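Local coordinates for protein lectin (Trichosanthes anguina, PDB 4HR6) that binds galactosides such as methyl alpha-D-galactopyranoside in two beta-trefoil pockets and is a nontoxic three-chain homologue of type II ribosome-inactivating proteins, at residues 157-162 with 202-207; 191-196 with 215-220; 196-201 with 244-249; 234-239 with 255-260. All blocks are in the same frame, centred on the assembly; numbering follows the deposited sequence.

Contact 1: 157-162 with 202-207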
# COMPACT_ATOMS: atom_id res chain seq x y z
N THR C 157 8.26 26.05 -6.38
CA THR C 157 7.10 26.84 -5.94
C THR C 157 5.78 26.26 -6.39
O THR C 157 4.78 26.38 -5.68
CB THR C 157 7.17 28.32 -6.41
OG1 THR C 157 7.18 28.38 -7.84
CG2 THR C 157 8.42 29.03 -5.87
N ASN C 158 5.75 25.63 -7.57
CA ASN C 158 4.53 25.02 -8.10
C ASN C 158 4.65 23.51 -8.36
O ASN C 158 5.73 22.94 -8.25
CB ASN C 158 4.12 25.72 -9.38
CG ASN C 158 3.15 26.85 -9.12
OD1 ASN C 158 3.45 27.76 -8.36
ND2 ASN C 158 1.98 26.78 -9.75
N MET C 159 3.54 22.87 -8.71
CA MET C 159 3.57 21.45 -9.06
C MET C 159 2.50 21.01 -10.06
O MET C 159 1.37 21.48 -10.02
CB MET C 159 3.53 20.57 -7.80
CG MET C 159 2.19 20.47 -7.10
SD MET C 159 2.13 19.04 -6.01
CE MET C 159 0.40 18.59 -6.17
N TRP C 160 2.90 20.13 -10.97
CA TRP C 160 1.98 19.48 -11.91
C TRP C 160 2.61 18.20 -12.48
O TRP C 160 3.72 17.81 -12.11
CB TRP C 160 1.58 20.45 -13.05
CG TRP C 160 2.73 21.06 -13.78
CD1 TRP C 160 3.59 20.45 -14.65
CD2 TRP C 160 3.15 22.43 -13.72
NE1 TRP C 160 4.53 21.34 -15.11
CE2 TRP C 160 4.27 22.57 -14.57
CE3 TRP C 160 2.67 23.56 -13.03
CZ2 TRP C 160 4.93 23.79 -14.73
CZ3 TRP C 160 3.33 24.76 -13.20
CH2 TRP C 160 4.45 24.87 -14.05
N LEU C 161 1.91 17.58 -13.42
CA LEU C 161 2.36 16.35 -14.04
C LEU C 161 3.28 16.56 -15.24
O LEU C 161 2.96 17.29 -16.18
CB LEU C 161 1.16 15.49 -14.42
CG LEU C 161 0.39 14.99 -13.20
CD1 LEU C 161 -0.96 14.42 -13.60
CD2 LEU C 161 1.23 13.98 -12.44
N GLU C 162 4.43 15.91 -15.19
CA GLU C 162 5.38 15.87 -16.27
C GLU C 162 5.65 14.39 -16.57
O GLU C 162 5.23 13.51 -15.82
CB GLU C 162 6.66 16.59 -15.86
CG GLU C 162 6.48 18.10 -15.74
CD GLU C 162 6.28 18.79 -17.10
OE1 GLU C 162 5.49 19.76 -17.17
OE2 GLU C 162 6.89 18.35 -18.09
N LYS C 202 -10.09 24.14 -4.85
CA LYS C 202 -8.79 24.63 -4.41
C LYS C 202 -7.65 24.00 -5.21
O LYS C 202 -7.76 22.86 -5.65
CB LYS C 202 -8.61 24.37 -2.92
CG LYS C 202 -9.63 25.14 -2.07
CD LYS C 202 -9.92 24.45 -0.74
CE LYS C 202 -8.85 24.75 0.30
NZ LYS C 202 -9.02 26.10 0.91
N VAL C 203 -6.58 24.77 -5.40
CA VAL C 203 -5.46 24.37 -6.23
C VAL C 203 -4.28 24.01 -5.34
O VAL C 203 -4.02 24.67 -4.33
CB VAL C 203 -5.07 25.48 -7.23
CG1 VAL C 203 -3.68 25.25 -7.81
CG2 VAL C 203 -6.09 25.57 -8.36
N ILE C 204 -3.56 22.95 -5.73
CA ILE C 204 -2.49 22.41 -4.92
C ILE C 204 -1.17 22.99 -5.38
O ILE C 204 -0.87 23.00 -6.58
CB ILE C 204 -2.37 20.86 -5.03
CG1 ILE C 204 -3.72 20.17 -4.87
CG2 ILE C 204 -1.36 20.34 -4.00
CD1 ILE C 204 -4.40 20.43 -3.55
N THR C 205 -0.37 23.44 -4.43
CA THR C 205 0.89 24.08 -4.75
C THR C 205 1.86 23.71 -3.63
O THR C 205 1.52 22.94 -2.75
CB THR C 205 0.70 25.63 -4.89
OG1 THR C 205 1.89 26.25 -5.39
CG2 THR C 205 0.31 26.29 -3.55
N ILE C 206 3.06 24.27 -3.67
CA ILE C 206 4.09 24.03 -2.67
C ILE C 206 4.30 25.27 -1.82
O ILE C 206 4.72 26.31 -2.35
CB ILE C 206 5.42 23.67 -3.34
CG1 ILE C 206 5.21 22.53 -4.35
CG2 ILE C 206 6.48 23.32 -2.29
CD1 ILE C 206 6.47 22.14 -5.10
N LEU C 207 4.04 25.18 -0.51
CA LEU C 207 4.31 26.28 0.43
C LEU C 207 5.16 25.80 1.60
O LEU C 207 5.43 24.61 1.72
CB LEU C 207 3.01 26.89 0.95
CG LEU C 207 2.04 27.39 -0.13
CD1 LEU C 207 0.67 27.71 0.45
CD2 LEU C 207 2.61 28.59 -0.87
O HOH W 1 -1.08 22.17 -9.61
O HOH W 2 1.16 24.63 -8.12
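The flat peptide groups of Thr157 and Asn158 meet Thr205 and Ile206 through their carbonyl oxygens. Thr157 O lies 3.4 Å from Ile206 N in a weak hydrogen bond, and Thr205 OG1 comes to 2.9 Å from Thr157 O, although its proton has another acceptor within range. Ile206 CD1 presses on the next carbonyl, 3.3 Å from Asn158 O. The indole of Trp160, on the same strand, is held at its edge by Glu162 OE1, which takes the NE1 proton near the ring plane with its anti lone pair at 2.8 Å; separately, Lys245 makes a cation-pi contact with the ring.

The two strand segments run at 130° to each other, N to C, nearer antiparallel than parallel, and two waters take over where direct pairing lapses. One donates to both Met159 O and Ile204 O. The other accepts from Met159 N at 3.0 Å and donates to the same Ile204 O, so that this carbonyl is gripped by both waters.

Met159, a buried residue, carries the apolar contact. Its CG stands between the backbone N and the carbonyl carbon (chi1 74°), and CE at the end of the bent chain packs on Ile204 CG2 at 3.3 Å, tighter than usual for two carbons. Its CB also lies against Ile206 CD1, at 4.3 Å.

Met159 and Ile204 both touch Ile247. Thr157 and Asn158 together face Thr153, a classic beta bulge in the hairpin of strands 148-153 and 158-163, which packs here against strand 201-208 within the second ricin-type beta-trefoil domain.

Contact 2: 191-196 with 215-220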
# COMPACT_ATOMS: atom_id res chain seq x y z
N VAL C 191 3.52 20.05 0.18
CA VAL C 191 2.40 20.07 -0.75
C VAL C 191 1.20 20.61 0.02
O VAL C 191 0.88 20.11 1.09
CB VAL C 191 2.10 18.66 -1.30
CG1 VAL C 191 0.78 18.63 -2.05
CG2 VAL C 191 3.24 18.19 -2.19
N THR C 192 0.55 21.63 -0.53
CA THR C 192 -0.46 22.40 0.21
C THR C 192 -1.62 22.79 -0.68
O THR C 192 -1.41 23.16 -1.82
CB THR C 192 0.13 23.73 0.74
OG1 THR C 192 1.41 23.50 1.35
CG2 THR C 192 -0.83 24.38 1.74
N ALA C 193 -2.83 22.71 -0.15
CA ALA C 193 -4.01 23.18 -0.85
C ALA C 193 -4.26 24.70 -0.60
O ALA C 193 -4.55 25.10 0.53
CB ALA C 193 -5.21 22.36 -0.42
N SER C 194 -4.16 25.50 -1.66
CA SER C 194 -4.41 26.97 -1.62
C SER C 194 -5.89 27.34 -1.47
O SER C 194 -6.77 26.49 -1.58
CB SER C 194 -3.91 27.63 -2.91
OG SER C 194 -2.51 27.59 -2.99
N SER C 195 -6.14 28.63 -1.22
CA SER C 195 -7.50 29.20 -1.26
C SER C 195 -7.85 29.66 -2.68
O SER C 195 -9.03 29.78 -3.03
CB SER C 195 -7.62 30.39 -0.29
OG SER C 195 -6.67 31.40 -0.61
N SER C 196 -6.82 29.92 -3.48
CA SER C 196 -6.95 30.11 -4.93
C SER C 196 -7.60 28.89 -5.59
O SER C 196 -7.25 27.74 -5.27
CB SER C 196 -5.57 30.38 -5.54
OG SER C 196 -5.53 30.06 -6.92
N GLN C 215 -1.97 20.71 4.60
CA GLN C 215 -0.71 20.07 4.24
C GLN C 215 -0.68 18.59 4.68
O GLN C 215 0.39 17.98 4.77
CB GLN C 215 0.46 20.84 4.87
CG GLN C 215 0.50 22.31 4.49
CD GLN C 215 1.73 23.03 5.03
OE1 GLN C 215 2.11 22.86 6.18
NE2 GLN C 215 2.36 23.84 4.18
N ARG C 216 -1.86 18.02 4.95
CA ARG C 216 -1.96 16.68 5.53
C ARG C 216 -2.76 15.76 4.63
O ARG C 216 -3.93 16.01 4.37
CB ARG C 216 -2.61 16.69 6.92
CG ARG C 216 -2.53 15.34 7.64
CD ARG C 216 -2.94 15.41 9.11
NE ARG C 216 -3.46 14.13 9.61
CZ ARG C 216 -4.20 13.97 10.71
NH1 ARG C 216 -4.54 15.00 11.49
NH2 ARG C 216 -4.62 12.76 11.04
N TRP C 217 -2.11 14.68 4.20
CA TRP C 217 -2.63 13.78 3.17
C TRP C 217 -2.59 12.33 3.62
O TRP C 217 -1.68 11.93 4.33
CB TRP C 217 -1.76 13.93 1.92
CG TRP C 217 -1.66 15.33 1.49
CD1 TRP C 217 -0.61 16.20 1.69
CD2 TRP C 217 -2.67 16.07 0.82
NE1 TRP C 217 -0.90 17.42 1.16
CE2 TRP C 217 -2.17 17.37 0.62
CE3 TRP C 217 -3.95 15.76 0.35
CZ2 TRP C 217 -2.90 18.35 -0.02
CZ3 TRP C 217 -4.68 16.74 -0.28
CH2 TRP C 217 -4.16 18.02 -0.47
N VAL C 218 -3.57 11.54 3.18
CA VAL C 218 -3.53 10.10 3.40
C VAL C 218 -3.72 9.31 2.08
O VAL C 218 -4.67 9.56 1.31
CB VAL C 218 -4.55 9.66 4.48
CG1 VAL C 218 -5.97 10.08 4.13
CG2 VAL C 218 -4.48 8.15 4.71
N PHE C 219 -2.81 8.37 1.85
CA PHE C 219 -2.90 7.44 0.72
C PHE C 219 -3.80 6.29 1.10
O PHE C 219 -3.45 5.48 1.96
CB PHE C 219 -1.52 6.90 0.35
CG PHE C 219 -0.64 7.89 -0.35
CD1 PHE C 219 -0.10 8.97 0.34
CD2 PHE C 219 -0.33 7.74 -1.69
CE1 PHE C 219 0.72 9.88 -0.30
CE2 PHE C 219 0.49 8.65 -2.33
CZ PHE C 219 1.02 9.72 -1.64
N LEU C 220 -4.96 6.19 0.48
CA LEU C 220 -5.94 5.17 0.84
C LEU C 220 -5.99 4.02 -0.18
O LEU C 220 -5.38 4.08 -1.25
CB LEU C 220 -7.32 5.81 0.99
CG LEU C 220 -7.47 6.88 2.08
CD1 LEU C 220 -8.83 7.54 1.95
CD2 LEU C 220 -7.29 6.32 3.47
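Trp217 sets the nitrogen edge of its indole against Val191, crossing that side chain at about a right angle. NE1 donates to Val191 O at 3.2 Å in a bond that is almost straight (175°) and lies in the ring plane, yet it reaches the oxygen from well above the carbonyl plane. Val191 CG1, anti to the backbone N (chi1 170°), comes to 3.8 Å from the same NE1, and further round the ring Ala193 CB touches CH2 at 4.5 Å.

Gln215 runs alongside Thr192, the two side chains pointing the same way. Its extended chain brings NE2 to 3.0 Å from Thr192 OG1, with the acceptor close to the amide plane, while its CG packs on Thr192 CG2 at 3.7 Å. The amide is held at both ends: NE2 also donates to Asn208 O, and OE1 accepts from Asp210 N. Thr192 OG1 is in turn bonded to Cys190 O. A CA-H...O contact from Gln215 is a further contact of the Val191 carbonyl oxygen.

Gln215 and Trp217 are the outer residues of a QxW motif, the signature of ricin-type lectin repeats. The contact is buried: strand 201-208 flanks strand 189-194, Ile181 of strand 181-183 touches both Val191 and Trp217, and Ile225 of strand 225-226 packs on Trp217.

Contact 3: 196-201 with 244-249. With AMG (methyl alpha-D-galactopyranoside), chain E.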
# COMPACT_ATOMS: atom_id res chain seq x y z
N SER C 196 -6.82 29.92 -3.48
CA SER C 196 -6.95 30.11 -4.93
C SER C 196 -7.60 28.89 -5.59
O SER C 196 -7.25 27.74 -5.27
CB SER C 196 -5.57 30.38 -5.54
OG SER C 196 -5.53 30.06 -6.92
N THR C 197 -8.53 29.14 -6.52
CA THR C 197 -9.34 28.07 -7.12
C THR C 197 -9.18 27.90 -8.64
O THR C 197 -8.55 28.71 -9.33
CB THR C 197 -10.85 28.25 -6.82
OG1 THR C 197 -11.37 29.34 -7.59
CG2 THR C 197 -11.10 28.49 -5.33
N TYR C 198 -9.75 26.81 -9.13
CA TYR C 198 -9.92 26.52 -10.55
C TYR C 198 -11.22 25.73 -10.66
O TYR C 198 -11.42 24.76 -9.92
CB TYR C 198 -8.73 25.71 -11.08
CG TYR C 198 -8.72 25.56 -12.59
CD1 TYR C 198 -7.96 26.41 -13.39
CD2 TYR C 198 -9.46 24.56 -13.21
CE1 TYR C 198 -7.95 26.28 -14.77
CE2 TYR C 198 -9.45 24.41 -14.59
CZ TYR C 198 -8.70 25.27 -15.37
OH TYR C 198 -8.69 25.13 -16.73
N ASP C 199 -12.12 26.15 -11.55
CA ASP C 199 -13.47 25.57 -11.64
C ASP C 199 -14.14 25.45 -10.26
O ASP C 199 -14.91 24.52 -10.03
CB ASP C 199 -13.44 24.20 -12.34
CG ASP C 199 -12.94 24.28 -13.79
OD1 ASP C 199 -13.07 25.34 -14.44
OD2 ASP C 199 -12.41 23.26 -14.29
N ASN C 200 -13.87 26.41 -9.37
CA ASN C 200 -14.44 26.45 -8.01
C ASN C 200 -13.94 25.35 -7.07
O ASN C 200 -14.69 24.84 -6.23
CB ASN C 200 -15.99 26.50 -8.06
CG ASN C 200 -16.54 27.91 -7.94
OD1 ASN C 200 -17.49 28.15 -7.19
ND2 ASN C 200 -15.95 28.84 -8.68
N TRP C 201 -12.66 25.00 -7.21
CA TRP C 201 -12.01 24.00 -6.36
C TRP C 201 -10.58 24.46 -6.05
O TRP C 201 -9.93 25.08 -6.89
CB TRP C 201 -11.95 22.65 -7.08
CG TRP C 201 -13.28 22.02 -7.41
CD1 TRP C 201 -13.86 21.94 -8.65
CD2 TRP C 201 -14.17 21.34 -6.52
NE1 TRP C 201 -15.06 21.26 -8.58
CE2 TRP C 201 -15.28 20.89 -7.28
CE3 TRP C 201 -14.15 21.07 -5.14
CZ2 TRP C 201 -16.34 20.18 -6.71
CZ3 TRP C 201 -15.21 20.37 -4.58
CH2 TRP C 201 -16.29 19.93 -5.37
N LEU C 244 -3.42 21.28 -18.74
CA LEU C 244 -3.86 22.41 -17.91
C LEU C 244 -2.89 22.81 -16.80
O LEU C 244 -3.01 23.90 -16.24
CB LEU C 244 -5.24 22.13 -17.29
CG LEU C 244 -6.44 22.25 -18.23
CD1 LEU C 244 -7.73 21.82 -17.56
CD2 LEU C 244 -6.57 23.68 -18.78
N LYS C 245 -1.95 21.92 -16.46
CA LYS C 245 -0.97 22.17 -15.40
C LYS C 245 -1.60 22.46 -14.02
O LYS C 245 -0.95 23.08 -13.18
CB LYS C 245 -0.03 23.31 -15.81
CG LYS C 245 1.28 22.84 -16.40
CD LYS C 245 1.11 22.24 -17.78
CE LYS C 245 2.46 21.86 -18.38
NZ LYS C 245 3.37 23.03 -18.51
N LYS C 246 -2.83 21.99 -13.79
CA LYS C 246 -3.55 22.25 -12.52
C LYS C 246 -3.97 20.97 -11.77
O LYS C 246 -4.80 20.18 -12.24
CB LYS C 246 -4.79 23.14 -12.75
CG LYS C 246 -4.59 24.62 -12.43
CD LYS C 246 -3.98 25.39 -13.61
CE LYS C 246 -3.91 26.89 -13.37
NZ LYS C 246 -2.56 27.35 -12.91
N ILE C 247 -3.39 20.79 -10.58
CA ILE C 247 -3.84 19.79 -9.62
C ILE C 247 -4.75 20.48 -8.60
O ILE C 247 -4.35 21.46 -7.97
CB ILE C 247 -2.66 19.14 -8.87
CG1 ILE C 247 -1.60 18.63 -9.85
CG2 ILE C 247 -3.15 18.01 -7.95
CD1 ILE C 247 -2.16 17.71 -10.92
N ILE C 248 -5.96 19.96 -8.46
CA ILE C 248 -6.94 20.53 -7.55
C ILE C 248 -7.38 19.52 -6.49
O ILE C 248 -7.06 18.34 -6.58
CB ILE C 248 -8.18 21.05 -8.32
CG1 ILE C 248 -8.96 19.90 -8.94
CG2 ILE C 248 -7.75 22.06 -9.38
CD1 ILE C 248 -10.27 20.31 -9.59
N LEU C 249 -8.15 20.01 -5.52
CA LEU C 249 -8.71 19.22 -4.43
C LEU C 249 -10.22 19.12 -4.63
O LEU C 249 -10.94 20.09 -4.47
CB LEU C 249 -8.40 19.88 -3.09
CG LEU C 249 -8.72 19.11 -1.82
CD1 LEU C 249 -8.00 17.77 -1.78
CD2 LEU C 249 -8.32 19.95 -0.61
C1 AMG E . -14.59 17.12 -14.24
C2 AMG E . -13.78 15.96 -13.65
C3 AMG E . -13.46 16.20 -12.17
C4 AMG E . -12.78 17.56 -12.01
C5 AMG E . -13.60 18.66 -12.71
C6 AMG E . -12.91 20.02 -12.69
C7 AMG E . -16.92 17.57 -14.48
O1 AMG E . -15.86 17.22 -13.58
O2 AMG E . -14.53 14.75 -13.83
O3 AMG E . -12.59 15.18 -11.65
O4 AMG E . -11.45 17.49 -12.54
O5 AMG E . -13.85 18.32 -14.07
O6 AMG E . -13.90 21.03 -12.89
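Tyr198 and Trp201, which face Leu244, Lys246, Ile248 and Leu249, form the base of a type I' beta turn, with Asp199 and Asn200 at its corners in left-handed conformation and a backbone bond in each direction between Tyr198 and Trp201. This two-residue hairpin loop belongs to the second ricin-type beta-trefoil domain and contributes Asp199 to its galactoside pocket; strand 201-208, which leaves it, pairs antiparallel with strand 247-250.

The side chains meet by apolar packing. Tyr198 has CG anti to the backbone N (chi1 -171°), and its ring crosses the side chains of both Leu244 and Lys246 at about a right angle. The hydroxyl end abuts the methyl branches of leucine, with OH 3.3 Å from Leu244 CD2. Nearer the backbone, CD1 lies 3.9 Å from CG of Lys246, whose aliphatic chain passes the ring with its carbons. Tyr198 CB reaches Ile248 CG2 at 4.1 Å.

Ile248 thus serves both residues of the hairpin base. Its CG1 is placed between the backbone N and the carbonyl carbon (chi1 67°); CD1, at the end of that branch, packs on Trp201 CB at 3.8 Å. The indole runs on past the strand, with CE3 at 3.4 Å from Leu249 O, and meets the ring of His250, another pocket residue, with the planes at about 45°.

At the turn the carboxylate of Asp199 joins Asp236, Asn257, His253 and the backbone of Arg239 in bonding the sugar: the exocyclic hydroxyl O6 of methyl alpha-D-galactopyranoside donates to Asp199 OD2 at 3.0 Å.

Contact 4: 234-239 with 255-260. With AMG (methyl alpha-D-galactopyranoside), chain E.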
# COMPACT_ATOMS: atom_id res chain seq x y z
N ALA C 234 -10.18 14.59 -2.49
CA ALA C 234 -9.08 13.90 -3.15
C ALA C 234 -8.32 14.79 -4.13
O ALA C 234 -8.90 15.63 -4.81
CB ALA C 234 -9.62 12.72 -3.92
N MET C 235 -7.02 14.57 -4.20
CA MET C 235 -6.17 15.16 -5.21
C MET C 235 -6.66 14.69 -6.59
O MET C 235 -7.09 13.55 -6.76
CB MET C 235 -4.73 14.73 -4.94
CG MET C 235 -3.68 15.63 -5.54
SD MET C 235 -2.02 15.34 -4.90
CE MET C 235 -2.22 15.80 -3.19
N ASP C 236 -6.62 15.60 -7.56
CA ASP C 236 -7.41 15.45 -8.78
C ASP C 236 -6.77 16.27 -9.90
O ASP C 236 -6.49 17.46 -9.73
CB ASP C 236 -8.86 15.90 -8.50
CG ASP C 236 -9.73 15.97 -9.76
OD1 ASP C 236 -10.96 15.69 -9.67
OD2 ASP C 236 -9.21 16.32 -10.82
N VAL C 237 -6.54 15.61 -11.03
CA VAL C 237 -6.02 16.24 -12.23
C VAL C 237 -7.20 16.89 -12.95
O VAL C 237 -8.11 16.19 -13.43
CB VAL C 237 -5.31 15.24 -13.17
CG1 VAL C 237 -4.67 15.98 -14.35
CG2 VAL C 237 -4.24 14.46 -12.42
N ALA C 238 -7.19 18.22 -13.00
CA ALA C 238 -8.33 19.01 -13.51
C ALA C 238 -8.73 18.61 -14.92
O ALA C 238 -7.88 18.61 -15.82
CB ALA C 238 -7.98 20.50 -13.47
N ARG C 239 -10.00 18.24 -15.08
CA ARG C 239 -10.59 17.91 -16.39
C ARG C 239 -9.96 16.69 -17.06
O ARG C 239 -10.07 16.52 -18.27
N ASP C 255 -12.31 8.05 -10.22
CA ASP C 255 -11.97 7.90 -11.62
C ASP C 255 -10.45 8.07 -11.80
O ASP C 255 -9.73 8.39 -10.85
CB ASP C 255 -12.75 8.90 -12.49
CG ASP C 255 -12.98 8.39 -13.92
OD1 ASP C 255 -12.18 7.57 -14.42
OD2 ASP C 255 -13.97 8.82 -14.55
N LEU C 256 -9.98 7.89 -13.03
CA LEU C 256 -8.55 7.77 -13.31
C LEU C 256 -7.74 9.02 -12.96
O LEU C 256 -6.56 8.92 -12.60
CB LEU C 256 -8.33 7.43 -14.78
CG LEU C 256 -8.98 6.15 -15.32
CD1 LEU C 256 -8.80 6.11 -16.83
CD2 LEU C 256 -8.38 4.91 -14.68
N ASN C 257 -8.38 10.18 -13.08
CA ASN C 257 -7.71 11.44 -12.74
C ASN C 257 -7.56 11.65 -11.22
O ASN C 257 -6.89 12.61 -10.81
CB ASN C 257 -8.42 12.64 -13.38
CG ASN C 257 -9.85 12.79 -12.92
OD1 ASN C 257 -10.54 11.79 -12.70
ND2 ASN C 257 -10.31 14.02 -12.77
N GLN C 258 -8.16 10.76 -10.42
CA GLN C 258 -7.99 10.76 -8.95
C GLN C 258 -7.23 9.52 -8.41
O GLN C 258 -7.15 9.30 -7.19
CB GLN C 258 -9.35 10.86 -8.27
CG GLN C 258 -9.93 12.26 -8.29
CD GLN C 258 -11.27 12.35 -7.60
OE1 GLN C 258 -11.75 11.38 -7.02
NE2 GLN C 258 -11.90 13.52 -7.67
N GLN C 259 -6.66 8.73 -9.32
CA GLN C 259 -5.92 7.52 -8.95
C GLN C 259 -4.45 7.80 -9.10
O GLN C 259 -4.03 8.38 -10.08
CB GLN C 259 -6.35 6.34 -9.83
CG GLN C 259 -7.70 5.73 -9.44
CD GLN C 259 -8.12 4.60 -10.37
OE1 GLN C 259 -7.27 3.89 -10.91
NE2 GLN C 259 -9.43 4.42 -10.56
N TRP C 260 -3.67 7.36 -8.12
CA TRP C 260 -2.24 7.62 -8.04
C TRP C 260 -1.52 6.38 -7.54
O TRP C 260 -2.13 5.51 -6.91
CB TRP C 260 -1.98 8.75 -7.03
CG TRP C 260 -2.72 10.02 -7.32
CD1 TRP C 260 -3.99 10.34 -6.93
CD2 TRP C 260 -2.24 11.12 -8.09
NE1 TRP C 260 -4.33 11.59 -7.41
CE2 TRP C 260 -3.25 12.09 -8.10
CE3 TRP C 260 -1.03 11.38 -8.74
CZ2 TRP C 260 -3.11 13.31 -8.78
CZ3 TRP C 260 -0.88 12.61 -9.40
CH2 TRP C 260 -1.92 13.55 -9.41
C1 AMG E . -14.59 17.12 -14.24
C2 AMG E . -13.78 15.96 -13.65
C3 AMG E . -13.46 16.20 -12.17
C4 AMG E . -12.78 17.56 -12.01
C5 AMG E . -13.60 18.66 -12.71
C6 AMG E . -12.91 20.02 -12.69
C7 AMG E . -16.92 17.57 -14.48
O1 AMG E . -15.86 17.22 -13.58
O2 AMG E . -14.53 14.75 -13.83
O3 AMG E . -12.59 15.18 -11.65
O4 AMG E . -11.45 17.49 -12.54
O5 AMG E . -13.85 18.32 -14.07
O6 AMG E . -13.90 21.03 -12.89
O HOH W 3 -6.79 11.31 -5.30
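Asp236 and Asn257 jointly bind the galactoside. Asp236 OD1 accepts from sugar O3 at 2.6 Å and OD2 from O4 at 3.1 Å, so the carboxylate spans two neighbouring hydroxyls. Asn257 ND2 donates to O3 at 2.8 Å and also to Val237 O at 3.2 Å, which lies in the amide plane and fixes its rotation. Arg239 N adds a bond to O4, and His253 NE2 adds a further bond to the sugar.

Behind this shell, Gln258 NE2 donates to Asp236 OD1 at 3.1 Å from the anti side, a second-shell bond that should steady the carboxylate. NE2 also donates to Arg251 O, and OE1 of Gln258 is held by His253 N and Gly254 N. Gln258 and Trp260 frame a QxW motif of the beta-trefoil, and the 3-10 turn 256-258 is tied to strand 234-237 by Val237 N to Asn257 O at 3.0 Å.

Trp260 NE1 makes a weak but fairly straight bond (169°) to Met235 O; a water donates to that oxygen and to Gln258 O. Around the indole, Met235 SD makes an oblique Met-aromatic contact, 4.9 Å from the six-membered ring centre, and Val237 CG2 packs on CH2 at 3.9 Å.

All four contacts lie in the second beta-trefoil domain, and strands 189-194, 196-198, 201-208, 234-237 and 247-250 of one sheet run through them. Contacts 2 and 4 are buried and alike in chemistry: in each a QxW tryptophan bonds a strand carbonyl, but only contact 4 turns its polar side to sugar. Contacts 1 and 3 are partly buried; contact 1 relies on waters and weak bonds, contact 3 on apolar packing, with one pocket carboxylate at its turn. Contacts 3 and 4 share the ligand and pair through Ile248 and Asp236. Met235 of contact 4 reaches Trp217 and Val191 of contact 2 and Met159 of contact 1, joining their apolar sides.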